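Globin (PDB 2W31) binds haem, with bis-histidyl hexa-coordination of the iron, as the globin domain of a bacterial globin-coupled sensor, and probably binds oxygen. Local coordinates at the interface of chains A and B. Residues are numbered along the deposited sequence; one frame, centred on the assembly and turned at random. Chains: chain A/B, Globin.

Contacts 1 and 2 are two patches of one two-fold interface between copies of the globin domain, their C-alpha centres about 18 Å apart. In contact 1, helix 100-121 of chain A meets the helix of chain B that starts at 125; in contact 2 the roles are exchanged, with helix 125-151 of chain A against helix 101-121 of chain B, and the short helix 4-11 joins in. Each contact thus sets the helix of one chain against the later helix of the other, and each recurs with the chains swapped. This would suit a sensor dimer, though the structure alone does not show that the pairing is biological.

Contact 1: the interface of chains A and B. Residues chain A 111-112, 115-116, 119; chain B 132-133, 136-137.
A:Leu115 lays its CB over one face of the B:Arg132 guanidinium, above the centre of the group and 3.8 Å from CZ. This is the apolar middle of a helix-to-helix patch, helix 100-121 of chain A against helix 125-148 of chain B, in a two-fold interface. The leucine methyl CD1 lies beside B:Arg132 CD and reaches the carboxylate of B:Glu136, which also lies against the CD methylene of A:Arg111. The charged ends of A:Arg111 and B:Glu136 do not meet: NE stays 4.3 Å from OE1, so any attraction between them is probably longer-range.

A:Gln112 and B:Arg132 run past each other in opposite directions. The glutamine chain bends at chi2 (-83°), which lays its amide along the B helix, with CD beside CA of B:Glu133 and CB of B:Glu136. Both ends of that amide are used. OE1 accepts from B:Arg132 NH1 at 3.1 Å, the donor tilted 18° from the carbonyl plane, while NE2 donates to the backbone O of B:Glu133 at 3.1 Å, almost in the amide plane and on a lone pair of that carbonyl. The two bonds support this choice of amide orientation and would hold its rotation.

Farther out, the other guanidinium nitrogen, B:Arg132 NH2, donates to the hydroxyl OG of A:Ser116 at 2.7 Å, nearly straight (172° at H) and within the guanidinium plane. A weak bond from NH2 to OE1 of A:Gln119 adds little. Leucine on the face and hydrogen bonds at the edge together hold the guanidinium flat against chain A. At the rim, a water ties the A:Gln112 backbone O, A:Ser116 OG and B:Arg132 NH1 to the carboxylate of B:Glu133, whose OE2 lies 2.5 Å from the water oxygen.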
loop_
_atom_site.group_PDB
_atom_site.type_symbol
_atom_site.label_atom_id
_atom_site.label_comp_id
_atom_site.label_asym_id
_atom_site.label_seq_id
_atom_site.Cartn_x
_atom_site.Cartn_y
_atom_site.Cartn_z
ATOM N N ARG A 111 2.787 -6.214 -4.414
ATOM C CA ARG A 111 3.691 -5.073 -4.341
ATOM C C ARG A 111 5.159 -5.555 -4.210
ATOM O O ARG A 111 6.042 -5.081 -4.908
ATOM C CB ARG A 111 3.284 -4.259 -3.118
ATOM C CG ARG A 111 3.914 -2.974 -3.017
ATOM C CD ARG A 111 3.619 -2.402 -1.591
ATOM N NE ARG A 111 2.204 -2.315 -1.197
ATOM C CZ ARG A 111 1.351 -1.388 -1.673
ATOM N NH1 ARG A 111 1.734 -0.548 -2.611
ATOM N NH2 ARG A 111 0.091 -1.311 -1.269
ATOM N N GLN A 112 5.422 -6.539 -3.339
ATOM C CA GLN A 112 6.810 -6.971 -3.103
ATOM C C GLN A 112 7.311 -7.633 -4.383
ATOM O O GLN A 112 8.462 -7.430 -4.784
ATOM C CB GLN A 112 6.861 -7.966 -1.935
ATOM C CG GLN A 112 6.211 -7.436 -0.634
ATOM C CD GLN A 112 7.121 -6.557 0.222
ATOM O OE1 GLN A 112 8.057 -5.916 -0.288
ATOM N NE2 GLN A 112 6.832 -6.505 1.541
ATOM N N LEU A 115 7.996 -4.907 -7.167
ATOM C CA LEU A 115 9.157 -4.069 -6.911
ATOM C C LEU A 115 10.455 -4.859 -7.066
ATOM O O LEU A 115 11.520 -4.250 -7.404
ATOM C CB LEU A 115 9.080 -3.348 -5.550
ATOM C CG LEU A 115 7.960 -2.315 -5.467
ATOM C CD1 LEU A 115 8.264 -1.369 -4.262
ATOM C CD2 LEU A 115 7.542 -1.525 -6.679
ATOM N N SER A 116 10.395 -6.157 -6.793
ATOM C CA SER A 116 11.584 -6.988 -7.043
ATOM C C SER A 116 11.885 -7.093 -8.533
ATOM O O SER A 116 13.066 -7.034 -8.919
ATOM C CB SER A 116 11.480 -8.342 -6.363
ATOM O OG SER A 116 11.870 -8.132 -5.011
ATOM N N GLN A 119 13.624 -3.798 -9.327
ATOM C CA GLN A 119 15.002 -3.745 -8.805
ATOM C C GLN A 119 15.943 -4.586 -9.673
ATOM O O GLN A 119 17.083 -4.182 -9.972
ATOM C CB GLN A 119 15.019 -4.244 -7.361
ATOM C CG GLN A 119 16.289 -3.972 -6.625
ATOM C CD GLN A 119 16.267 -4.643 -5.264
ATOM O OE1 GLN A 119 15.242 -4.644 -4.541
ATOM N NE2 GLN A 119 17.380 -5.237 -4.915
ATOM N N ARG B 132 13.383 -2.501 2.045
ATOM C CA ARG B 132 12.151 -2.206 1.320
ATOM C C ARG B 132 11.022 -3.160 1.727
ATOM O O ARG B 132 9.872 -2.728 1.938
ATOM C CB ARG B 132 12.382 -2.284 -0.203
ATOM C CG ARG B 132 11.093 -2.056 -1.006
ATOM C CD ARG B 132 10.469 -3.316 -1.523
ATOM N NE ARG B 132 11.346 -3.970 -2.495
ATOM C CZ ARG B 132 11.181 -5.200 -2.961
ATOM N NH1 ARG B 132 10.152 -5.946 -2.565
ATOM N NH2 ARG B 132 12.049 -5.680 -3.838
ATOM N N GLU B 133 11.321 -4.472 1.804
ATOM C CA GLU B 133 10.294 -5.445 2.147
ATOM C C GLU B 133 9.730 -5.186 3.547
ATOM O O GLU B 133 8.497 -5.214 3.747
ATOM C CB GLU B 133 10.826 -6.856 2.027
ATOM C CG GLU B 133 11.019 -7.321 0.570
ATOM C CD GLU B 133 11.654 -8.716 0.451
ATOM O OE1 GLU B 133 12.167 -9.273 1.468
ATOM O OE2 GLU B 133 11.712 -9.221 -0.697
ATOM N N GLU B 136 7.572 -1.929 3.397
ATOM C CA GLU B 136 6.280 -2.096 2.722
ATOM C C GLU B 136 5.309 -2.861 3.657
ATOM O O GLU B 136 4.100 -2.566 3.673
ATOM C CB GLU B 136 6.444 -2.881 1.415
ATOM C CG GLU B 136 7.227 -2.089 0.358
ATOM C CD GLU B 136 6.412 -1.054 -0.391
ATOM O OE1 GLU B 136 5.704 -0.239 0.202
ATOM O OE2 GLU B 136 6.527 -1.061 -1.639
ATOM N N LYS B 137 5.793 -3.857 4.398
ATOM C CA LYS B 137 4.923 -4.603 5.354
ATOM C C LYS B 137 4.386 -3.659 6.431
ATOM O O LYS B 137 3.185 -3.679 6.726
ATOM C CB LYS B 137 5.652 -5.813 5.997
ATOM C CG LYS B 137 5.984 -6.920 5.010
ATOM C CD LYS B 137 6.842 -7.985 5.687
ATOM C CE LYS B 137 7.694 -8.724 4.675
ATOM N NZ LYS B 137 8.698 -9.650 5.346
HETATM O O HOH W 1 10.306 -8.832 -2.696
#

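Contact 2: the interface of chains A and B. Residues chain A 10-11, 143-144; chain B 101, 104-105, 108.
A:Tyr11 lies against helix 101-121 of chain B, and B:Val105 reaches up to one face of its ring. The contact is a packing patch of the two-fold interface, in which the end of helix 4-11 and part of helix 125-151 of chain A bear on that helix; as modelled, no hydrogen bond crosses it.

The apolar contacts centre on the phenol. B:Val105 CG2 sits 4.0 Å from the ring centroid, shifted toward the rim, a CH-pi contact. The same methyl also lies over a face of B:His101, one turn back on its own helix, filling the angle between the two rings. B:Asn108 meets the tyrosine differently, bringing its CB to the ring edge, in plane, 3.8 Å from CE1. B:Val105 CG1, anti to its backbone N (chi1 172°), turns instead toward the backbone O of A:His10.

Among the flat polar groups, the A:Asp144 carboxylate stacks on the side-chain amide of B:Asn104, their planes 12° apart, with A:Asp144 CG 4.1 Å from B:Asn104 CG. The B:His101 ring lies 27° from the carboxylate plane and crosses A:His10 at about a right angle. The very short approaches of its carbons CD2 to A:Asp144 OD2 and CE1 to A:His10 ND1 are doubtful; they may mean that the ring is turned over, which would place nitrogens there.

The hydrogen bond modelled joins two residues of chain A. The phenol OH of A:Tyr11 donates to A:Asp144 OD2 at 2.6 Å, reaching the anti side of the carboxylate and tilted out of its plane, which ties helix 4-11 to helix 125-151. A phenylalanine in place of A:Tyr11 would probably keep the valine against its ring but leave OD2 without this donor, setting the carboxylate freer to turn beside B:His101. Across the interface, A:Tyr11 OH rests 3.2 Å from B:Asn104 CB.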
loop_
_atom_site.group_PDB
_atom_site.type_symbol
_atom_site.label_atom_id
_atom_site.label_comp_id
_atom_site.label_asym_id
_atom_site.label_seq_id
_atom_site.Cartn_x
_atom_site.Cartn_y
_atom_site.Cartn_z
ATOM N N HIS A 10 -5.272 13.328 -7.051
ATOM C CA HIS A 10 -4.881 13.176 -5.652
ATOM C C HIS A 10 -3.576 12.399 -5.490
ATOM O O HIS A 10 -2.753 12.709 -4.601
ATOM C CB HIS A 10 -6.000 12.518 -4.850
ATOM C CG HIS A 10 -7.235 13.362 -4.750
ATOM N ND1 HIS A 10 -8.454 12.856 -4.365
ATOM C CD2 HIS A 10 -7.445 14.673 -5.037
ATOM C CE1 HIS A 10 -9.358 13.820 -4.390
ATOM N NE2 HIS A 10 -8.770 14.932 -4.792
ATOM N N TYR A 11 -3.394 11.362 -6.315
ATOM C CA TYR A 11 -2.168 10.557 -6.285
ATOM C C TYR A 11 -1.048 11.108 -7.167
ATOM O O TYR A 11 0.013 10.514 -7.238
ATOM C CB TYR A 11 -2.493 9.110 -6.748
ATOM C CG TYR A 11 -3.215 8.279 -5.702
ATOM C CD1 TYR A 11 -2.490 7.620 -4.701
ATOM C CD2 TYR A 11 -4.591 8.154 -5.697
ATOM C CE1 TYR A 11 -3.122 6.842 -3.720
ATOM C CE2 TYR A 11 -5.239 7.384 -4.733
ATOM C CZ TYR A 11 -4.507 6.763 -3.725
ATOM O OH TYR A 11 -5.165 5.970 -2.779
ATOM N N LEU A 143 -6.033 -0.704 -4.511
ATOM C CA LEU A 143 -6.391 -1.041 -3.138
ATOM C C LEU A 143 -7.408 -0.034 -2.563
ATOM O O LEU A 143 -8.348 -0.410 -1.833
ATOM C CB LEU A 143 -5.099 -1.037 -2.284
ATOM C CG LEU A 143 -5.284 -1.362 -0.795
ATOM C CD1 LEU A 143 -5.923 -2.735 -0.567
ATOM C CD2 LEU A 143 -3.919 -1.284 -0.093
ATOM N N ASP A 144 -7.259 1.233 -2.925
ATOM C CA ASP A 144 -8.142 2.316 -2.447
ATOM C C ASP A 144 -9.576 2.027 -2.932
ATOM O O ASP A 144 -10.539 1.972 -2.137
ATOM C CB ASP A 144 -7.586 3.631 -3.013
ATOM C CG ASP A 144 -8.357 4.906 -2.581
ATOM O OD1 ASP A 144 -9.510 4.832 -2.022
ATOM O OD2 ASP A 144 -7.793 6.010 -2.829
ATOM N N HIS B 101 -10.567 7.449 1.723
ATOM C CA HIS B 101 -9.762 7.622 0.482
ATOM C C HIS B 101 -8.500 8.439 0.785
ATOM O O HIS B 101 -7.397 8.105 0.279
ATOM C CB HIS B 101 -10.580 8.348 -0.603
ATOM C CG HIS B 101 -9.759 8.984 -1.688
ATOM N ND1 HIS B 101 -9.752 10.340 -1.960
ATOM C CD2 HIS B 101 -8.975 8.412 -2.640
ATOM C CE1 HIS B 101 -8.969 10.576 -3.006
ATOM N NE2 HIS B 101 -8.490 9.427 -3.437
ATOM N N ASN B 104 -5.623 6.470 2.288
ATOM C CA ASN B 104 -4.867 5.762 1.255
ATOM C C ASN B 104 -3.936 6.723 0.497
ATOM O O ASN B 104 -2.784 6.395 0.212
ATOM C CB ASN B 104 -5.805 5.046 0.259
ATOM C CG ASN B 104 -6.548 3.876 0.913
ATOM O OD1 ASN B 104 -6.229 2.664 0.706
ATOM N ND2 ASN B 104 -7.564 4.228 1.675
ATOM N N VAL B 105 -4.442 7.912 0.140
ATOM C CA VAL B 105 -3.598 8.912 -0.563
ATOM C C VAL B 105 -2.361 9.238 0.272
ATOM O O VAL B 105 -1.212 9.205 -0.220
ATOM C CB VAL B 105 -4.407 10.194 -0.906
ATOM C CG1 VAL B 105 -3.483 11.278 -1.458
ATOM C CG2 VAL B 105 -5.485 9.864 -1.949
ATOM N N ASN B 108 0.315 6.629 0.375
ATOM C CA ASN B 108 1.152 6.593 -0.831
ATOM C C ASN B 108 2.272 7.655 -0.726
ATOM O O ASN B 108 3.426 7.382 -1.110
ATOM C CB ASN B 108 0.298 6.842 -2.087
ATOM C CG ASN B 108 1.118 6.737 -3.386
ATOM O OD1 ASN B 108 1.524 7.772 -3.946
ATOM N ND2 ASN B 108 1.412 5.507 -3.822
#